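PDB 7CYX: glycine oxidase from Bacillus cereus ATCC 14579, which probably oxidises glycine with molecular oxygen to glyoxylate, hydrogen peroxide and ammonium, using a bound FAD, in the pathway to thiamine diphosphate. Local coordinates for residues A[307-319]-A[326-338]. Numbering follows the deposited sequence.
Sequences LRPQSNHEAPYMG and GLYACTGHYRNGI. With FAD (flavin-adenine dinucleotide), chain C.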
loop_
_atom_site.group_PDB
_atom_site.type_symbol
_atom_site.label_atom_id
_atom_site.label_comp_id
_atom_site.label_asym_id
_atom_site.label_seq_id
_atom_site.Cartn_x
_atom_site.Cartn_y
_atom_site.Cartn_z
ATOM N N LEU A 307 -16.820 -12.532 5.839
ATOM C CA LEU A 307 -17.839 -13.545 5.516
ATOM C C LEU A 307 -17.337 -14.445 4.379
ATOM O O LEU A 307 -17.525 -14.123 3.192
ATOM C CB LEU A 307 -19.146 -12.841 5.127
ATOM C CG LEU A 307 -19.672 -11.850 6.168
ATOM C CD1 LEU A 307 -21.037 -11.313 5.762
ATOM C CD2 LEU A 307 -19.744 -12.481 7.550
ATOM N N ARG A 308 -16.711 -15.572 4.760
ATOM C CA ARG A 308 -16.249 -16.555 3.812
ATOM C C ARG A 308 -17.433 -17.131 3.052
ATOM O O ARG A 308 -18.365 -17.679 3.651
ATOM C CB ARG A 308 -15.560 -17.739 4.491
ATOM C CG ARG A 308 -14.439 -17.383 5.453
ATOM C CD ARG A 308 -14.038 -18.633 6.202
ATOM N NE ARG A 308 -13.037 -18.406 7.214
ATOM C CZ ARG A 308 -13.316 -18.148 8.474
ATOM N NH1 ARG A 308 -14.547 -17.786 8.799
ATOM N NH2 ARG A 308 -12.373 -18.289 9.395
ATOM N N PRO A 309 -17.381 -17.112 1.705
ATOM C CA PRO A 309 -18.458 -17.673 0.889
ATOM C C PRO A 309 -18.352 -19.198 0.701
ATOM O O PRO A 309 -17.784 -19.660 -0.277
ATOM C CB PRO A 309 -18.268 -16.943 -0.444
ATOM C CG PRO A 309 -16.786 -16.739 -0.533
ATOM C CD PRO A 309 -16.296 -16.541 0.895
ATOM N N GLN A 310 -18.943 -19.957 1.627
ATOM C CA GLN A 310 -19.064 -21.397 1.492
ATOM C C GLN A 310 -19.975 -21.719 0.298
ATOM O O GLN A 310 -20.901 -20.983 -0.032
ATOM C CB GLN A 310 -19.573 -22.041 2.779
ATOM C CG GLN A 310 -19.673 -23.570 2.730
ATOM C CD GLN A 310 -18.442 -24.251 2.172
ATOM O OE1 GLN A 310 -18.148 -24.184 0.982
ATOM N NE2 GLN A 310 -17.719 -24.929 3.043
ATOM N N SER A 311 -19.659 -22.847 -0.316
ATOM C CA SER A 311 -20.412 -23.392 -1.460
ATOM C C SER A 311 -21.385 -24.440 -0.921
ATOM O O SER A 311 -21.035 -25.125 0.017
ATOM C CB SER A 311 -19.441 -24.019 -2.407
ATOM O OG SER A 311 -20.104 -24.552 -3.518
ATOM N N ASN A 312 -22.559 -24.584 -1.520
ATOM C CA ASN A 312 -23.466 -25.660 -1.054
ATOM C C ASN A 312 -22.914 -27.009 -1.518
ATOM O O ASN A 312 -23.153 -27.985 -0.830
ATOM C CB ASN A 312 -24.893 -25.474 -1.554
ATOM C CG ASN A 312 -25.679 -24.491 -0.727
ATOM O OD1 ASN A 312 -25.275 -24.138 0.365
ATOM N ND2 ASN A 312 -26.797 -24.035 -1.247
ATOM N N HIS A 313 -22.211 -27.029 -2.651
ATOM C CA HIS A 313 -21.608 -28.243 -3.248
ATOM C C HIS A 313 -20.172 -28.443 -2.765
ATOM O O HIS A 313 -19.505 -29.311 -3.321
ATOM C CB HIS A 313 -21.690 -28.148 -4.763
ATOM C CG HIS A 313 -23.085 -28.251 -5.263
ATOM N ND1 HIS A 313 -23.533 -29.332 -5.954
ATOM C CD2 HIS A 313 -24.136 -27.429 -5.148
ATOM C CE1 HIS A 313 -24.790 -29.155 -6.270
ATOM N NE2 HIS A 313 -25.177 -27.996 -5.793
ATOM N N GLU A 314 -19.722 -27.614 -1.820
ATOM C CA GLU A 314 -18.377 -27.649 -1.177
ATOM C C GLU A 314 -17.226 -27.424 -2.163
ATOM O O GLU A 314 -16.117 -27.870 -1.897
ATOM C CB GLU A 314 -18.167 -28.955 -0.427
ATOM C CG GLU A 314 -18.948 -29.039 0.851
ATOM C CD GLU A 314 -18.540 -30.274 1.615
ATOM O OE1 GLU A 314 -18.706 -31.369 1.072
ATOM O OE2 GLU A 314 -18.029 -30.124 2.723
ATOM N N ALA A 315 -17.499 -26.702 -3.235
ATOM C CA ALA A 315 -16.526 -26.376 -4.282
ATOM C C ALA A 315 -17.103 -25.183 -5.021
ATOM O O ALA A 315 -18.296 -25.142 -5.196
ATOM C CB ALA A 315 -16.367 -27.552 -5.194
ATOM N N PRO A 316 -16.297 -24.222 -5.483
ATOM C CA PRO A 316 -16.843 -23.073 -6.162
ATOM C C PRO A 316 -17.493 -23.441 -7.497
ATOM O O PRO A 316 -17.073 -24.365 -8.128
ATOM C CB PRO A 316 -15.595 -22.229 -6.432
ATOM C CG PRO A 316 -14.482 -23.227 -6.474
ATOM C CD PRO A 316 -14.849 -24.226 -5.411
ATOM N N TYR A 317 -18.524 -22.696 -7.863
ATOM C CA TYR A 317 -19.175 -22.900 -9.167
ATOM C C TYR A 317 -18.465 -21.987 -10.152
ATOM O O TYR A 317 -18.483 -20.794 -9.961
ATOM C CB TYR A 317 -20.647 -22.523 -9.099
ATOM C CG TYR A 317 -21.384 -23.038 -7.896
ATOM C CD1 TYR A 317 -21.440 -22.293 -6.744
ATOM C CD2 TYR A 317 -22.043 -24.250 -7.918
ATOM C CE1 TYR A 317 -22.127 -22.742 -5.640
ATOM C CE2 TYR A 317 -22.729 -24.720 -6.817
ATOM C CZ TYR A 317 -22.778 -23.955 -5.674
ATOM O OH TYR A 317 -23.453 -24.360 -4.570
ATOM N N MET A 318 -17.791 -22.576 -11.127
ATOM C CA MET A 318 -17.053 -21.826 -12.168
ATOM C C MET A 318 -17.492 -22.377 -13.521
ATOM O O MET A 318 -17.001 -23.432 -13.905
ATOM C CB MET A 318 -15.554 -22.043 -11.997
ATOM C CG MET A 318 -15.101 -21.920 -10.576
ATOM S SD MET A 318 -13.544 -21.067 -10.483
ATOM C CE MET A 318 -12.439 -22.458 -10.306
ATOM N N GLY A 319 -18.377 -21.671 -14.213
ATOM C CA GLY A 319 -18.901 -22.217 -15.453
ATOM C C GLY A 319 -20.032 -21.436 -16.088
ATOM O O GLY A 319 -20.507 -20.426 -15.574
ATOM N N GLY A 326 -24.693 -17.000 -22.224
ATOM C CA GLY A 326 -24.019 -15.831 -21.694
ATOM C C GLY A 326 -24.135 -15.703 -20.183
ATOM O O GLY A 326 -23.719 -14.676 -19.632
ATOM N N LEU A 327 -24.701 -16.719 -19.511
ATOM C CA LEU A 327 -24.882 -16.676 -18.062
ATOM C C LEU A 327 -23.800 -17.557 -17.419
ATOM O O LEU A 327 -23.745 -18.767 -17.639
ATOM C CB LEU A 327 -26.308 -17.139 -17.743
ATOM C CG LEU A 327 -26.938 -16.756 -16.396
ATOM C CD1 LEU A 327 -27.171 -17.990 -15.545
ATOM C CD2 LEU A 327 -26.134 -15.720 -15.625
ATOM N N TYR A 328 -22.917 -16.912 -16.653
ATOM C CA TYR A 328 -21.773 -17.544 -16.067
ATOM C C TYR A 328 -21.861 -17.381 -14.546
ATOM O O TYR A 328 -22.564 -16.500 -14.061
ATOM C CB TYR A 328 -20.468 -16.951 -16.630
ATOM C CG TYR A 328 -20.288 -17.076 -18.123
ATOM C CD1 TYR A 328 -20.849 -16.141 -18.967
ATOM C CD2 TYR A 328 -19.567 -18.114 -18.696
ATOM C CE1 TYR A 328 -20.737 -16.237 -20.342
ATOM C CE2 TYR A 328 -19.426 -18.220 -20.073
ATOM C CZ TYR A 328 -20.007 -17.270 -20.898
ATOM O OH TYR A 328 -19.894 -17.294 -22.256
ATOM N N ALA A 329 -21.066 -18.192 -13.834
ATOM C CA ALA A 329 -20.984 -18.218 -12.376
ATOM C C ALA A 329 -19.527 -18.418 -11.967
ATOM O O ALA A 329 -18.811 -19.159 -12.639
ATOM C CB ALA A 329 -21.838 -19.341 -11.826
ATOM N N CYS A 330 -19.138 -17.794 -10.848
ATOM C CA CYS A 330 -17.788 -17.869 -10.303
ATOM C C CYS A 330 -17.809 -17.390 -8.840
ATOM O O CYS A 330 -17.410 -16.281 -8.556
ATOM C CB CYS A 330 -16.803 -17.078 -11.171
ATOM S SG CYS A 330 -15.063 -17.472 -10.847
ATOM N N THR A 331 -18.273 -18.264 -7.928
ATOM C CA THR A 331 -18.355 -18.003 -6.477
ATOM C C THR A 331 -18.422 -19.318 -5.711
ATOM O O THR A 331 -18.780 -20.327 -6.265
ATOM C CB THR A 331 -19.609 -17.232 -6.041
ATOM O OG1 THR A 331 -20.614 -17.550 -7.000
ATOM C CG2 THR A 331 -19.379 -15.742 -5.958
ATOM N N GLY A 332 -18.100 -19.239 -4.418
ATOM C CA GLY A 332 -18.122 -20.356 -3.508
ATOM C C GLY A 332 -16.731 -20.884 -3.235
ATOM O O GLY A 332 -16.576 -22.081 -3.063
ATOM N N HIS A 333 -15.742 -19.977 -3.165
ATOM C CA HIS A 333 -14.335 -20.330 -3.019
ATOM C C HIS A 333 -13.972 -20.521 -1.545
ATOM O O HIS A 333 -12.848 -20.939 -1.215
ATOM C CB HIS A 333 -13.445 -19.255 -3.666
ATOM C CG HIS A 333 -13.529 -19.194 -5.156
ATOM N ND1 HIS A 333 -14.553 -18.556 -5.795
ATOM C CD2 HIS A 333 -12.710 -19.684 -6.120
ATOM C CE1 HIS A 333 -14.365 -18.617 -7.108
ATOM N NE2 HIS A 333 -13.242 -19.324 -7.341
ATOM N N TYR A 334 -14.900 -20.143 -0.660
ATOM C CA TYR A 334 -14.813 -20.438 0.759
ATOM C C TYR A 334 -13.495 -19.899 1.308
ATOM O O TYR A 334 -13.347 -18.717 1.384
ATOM C CB TYR A 334 -15.027 -21.933 0.993
ATOM C CG TYR A 334 -15.130 -22.321 2.442
ATOM C CD1 TYR A 334 -15.756 -21.486 3.358
ATOM C CD2 TYR A 334 -14.656 -23.540 2.891
ATOM C CE1 TYR A 334 -15.891 -21.839 4.689
ATOM C CE2 TYR A 334 -14.772 -23.904 4.225
ATOM C CZ TYR A 334 -15.405 -23.054 5.123
ATOM O OH TYR A 334 -15.546 -23.387 6.442
ATOM N N ARG A 335 -12.540 -20.771 1.636
ATOM C CA ARG A 335 -11.374 -20.404 2.378
ATOM C C ARG A 335 -10.151 -20.146 1.463
ATOM O O ARG A 335 -9.043 -19.929 1.963
ATOM C CB ARG A 335 -11.032 -21.536 3.364
ATOM C CG ARG A 335 -11.875 -21.571 4.628
ATOM C CD ARG A 335 -11.457 -22.656 5.607
ATOM N NE ARG A 335 -10.092 -22.507 6.098
ATOM C CZ ARG A 335 -9.030 -23.203 5.665
ATOM N NH1 ARG A 335 -9.179 -24.173 4.774
ATOM N NH2 ARG A 335 -7.819 -22.907 6.117
ATOM N N ASN A 336 -10.306 -20.217 0.138
ATOM C CA ASN A 336 -9.144 -20.241 -0.746
ATOM C C ASN A 336 -9.373 -19.370 -1.991
ATOM O O ASN A 336 -8.777 -19.608 -3.024
ATOM C CB ASN A 336 -8.811 -21.673 -1.176
ATOM C CG ASN A 336 -8.419 -22.568 -0.021
ATOM O OD1 ASN A 336 -7.300 -22.486 0.484
ATOM N ND2 ASN A 336 -9.340 -23.420 0.407
ATOM N N GLY A 337 -10.222 -18.351 -1.881
ATOM C CA GLY A 337 -10.550 -17.474 -3.008
ATOM C C GLY A 337 -9.467 -16.441 -3.318
ATOM O O GLY A 337 -9.464 -15.882 -4.410
ATOM N N ILE A 338 -8.559 -16.165 -2.369
ATOM C CA ILE A 338 -7.423 -15.280 -2.677
ATOM C C ILE A 338 -6.421 -16.081 -3.520
ATOM O O ILE A 338 -6.119 -15.726 -4.659
ATOM C CB ILE A 338 -6.767 -14.666 -1.427
ATOM C CG1 ILE A 338 -7.788 -14.103 -0.432
ATOM C CG2 ILE A 338 -5.771 -13.602 -1.854
ATOM C CD1 ILE A 338 -8.664 -13.028 -1.006
HETATM P PA FAD C . -16.449 -11.120 -1.735
HETATM O O1A FAD C . -15.126 -10.499 -1.519
HETATM O O2A FAD C . -17.377 -11.174 -0.554
HETATM O O5B FAD C . -17.082 -10.398 -2.981
HETATM C C5B FAD C . -18.449 -10.494 -3.216
HETATM C C4B FAD C . -18.861 -9.096 -3.591
HETATM O O4B FAD C . -20.087 -9.176 -4.293
HETATM C C3B FAD C . -19.112 -8.222 -2.382
HETATM O O3B FAD C . -18.254 -7.066 -2.506
HETATM C C2B FAD C . -20.584 -7.826 -2.449
HETATM O O2B FAD C . -20.762 -6.425 -2.197
HETATM C C1B FAD C . -20.910 -8.077 -3.891
HETATM N N9A FAD C . -22.302 -8.409 -4.183
HETATM C C8A FAD C . -22.990 -9.440 -3.653
HETATM N N7A FAD C . -24.240 -9.471 -4.152
HETATM C C5A FAD C . -24.334 -8.478 -5.050
HETATM C C6A FAD C . -25.390 -7.985 -5.930
HETATM N N6A FAD C . -26.583 -8.618 -5.898
HETATM N N1A FAD C . -25.131 -6.891 -6.694
HETATM C C2A FAD C . -23.935 -6.292 -6.651
HETATM N N3A FAD C . -22.913 -6.693 -5.859
HETATM C C4A FAD C . -23.058 -7.772 -5.066
HETATM N N1 FAD C . -8.526 -16.898 1.299
HETATM C C2 FAD C . -7.250 -17.295 0.990
HETATM O O2 FAD C . -7.073 -17.666 -0.195
HETATM N N3 FAD C . -6.240 -17.284 1.894
HETATM C C4 FAD C . -6.453 -16.827 3.147
HETATM O O4 FAD C . -5.544 -16.751 4.015
HETATM C C4X FAD C . -7.823 -16.410 3.537
HETATM N N5 FAD C . -8.111 -15.993 4.776
HETATM C C5X FAD C . -9.358 -15.595 5.098
HETATM C C6 FAD C . -9.612 -15.138 6.380
HETATM C C7 FAD C . -10.889 -14.737 6.732
HETATM C C7M FAD C . -11.178 -14.252 8.142
HETATM C C8 FAD C . -11.968 -14.766 5.751
HETATM C C8M FAD C . -13.376 -14.311 6.108
HETATM C C9 FAD C . -11.712 -15.208 4.493
HETATM C C9A FAD C . -10.457 -15.624 4.112
HETATM N N10 FAD C . -10.196 -16.051 2.802
HETATM C C10 FAD C . -8.877 -16.468 2.512
HETATM C "C1'" FAD C . -11.235 -16.214 1.776
HETATM C "C2'" FAD C . -11.479 -15.105 0.803
HETATM O "O2'" FAD C . -11.781 -13.919 1.557
HETATM C "C3'" FAD C . -12.667 -15.507 -0.053
HETATM O "O3'" FAD C . -12.639 -16.918 -0.418
HETATM C "C4'" FAD C . -12.737 -14.514 -1.220
HETATM O "O4'" FAD C . -12.636 -13.165 -0.731
HETATM C "C5'" FAD C . -14.045 -14.578 -1.960
HETATM O "O5'" FAD C . -14.077 -13.471 -2.842
HETATM P P FAD C . -15.439 -13.094 -3.576
HETATM O O1P FAD C . -16.123 -14.317 -4.068
HETATM O O2P FAD C . -15.132 -11.947 -4.502
HETATM O O3P FAD C . -16.289 -12.647 -2.267
#
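Q310 lays its terminal amide over one face of the Y334 ring; NE2 of Q310 lies 3.3 Å from CE2 of Y334, offset toward the rim of the ring, with the amide and ring planes 30° apart. CG of Q310 leaves anti to the backbone N (chi1 -178°) and the bend at chi2 folds the amide back over the ring. R335 CG covers the opposite ring face, 3.6 Å above the plane. P316 stands over the imidazole of H333 in a CH-pi contact: its CB is 3.7 Å from the ring centroid and only 1° off the normal, while NE2 of H333 is hydrogen-bonded to S344 of helix 341-352. Strands 317-318 and 327-331 form an antiparallel hairpin at the edge of the FAD-binding sheet. Reciprocal backbone hydrogen bonds join Y317 with T331 (Y317 N to T331 O, 2.9 Å) and G319 with A329 and set its register, and a classic beta bulge places C330 and T331 both opposite Y317. Beyond this hairpin, the type II' turn H333-N336 carries the chain to the cofactor, where Y334 O accepts a hydrogen bond from FAD O3' (2.6 Å). R308 CG packs on the flavin methyl C8M, and the R308 guanidinium, hydrogen-bonded through NH2 to T266 O and through NH1 to V228 O, has FAD C8 over one face.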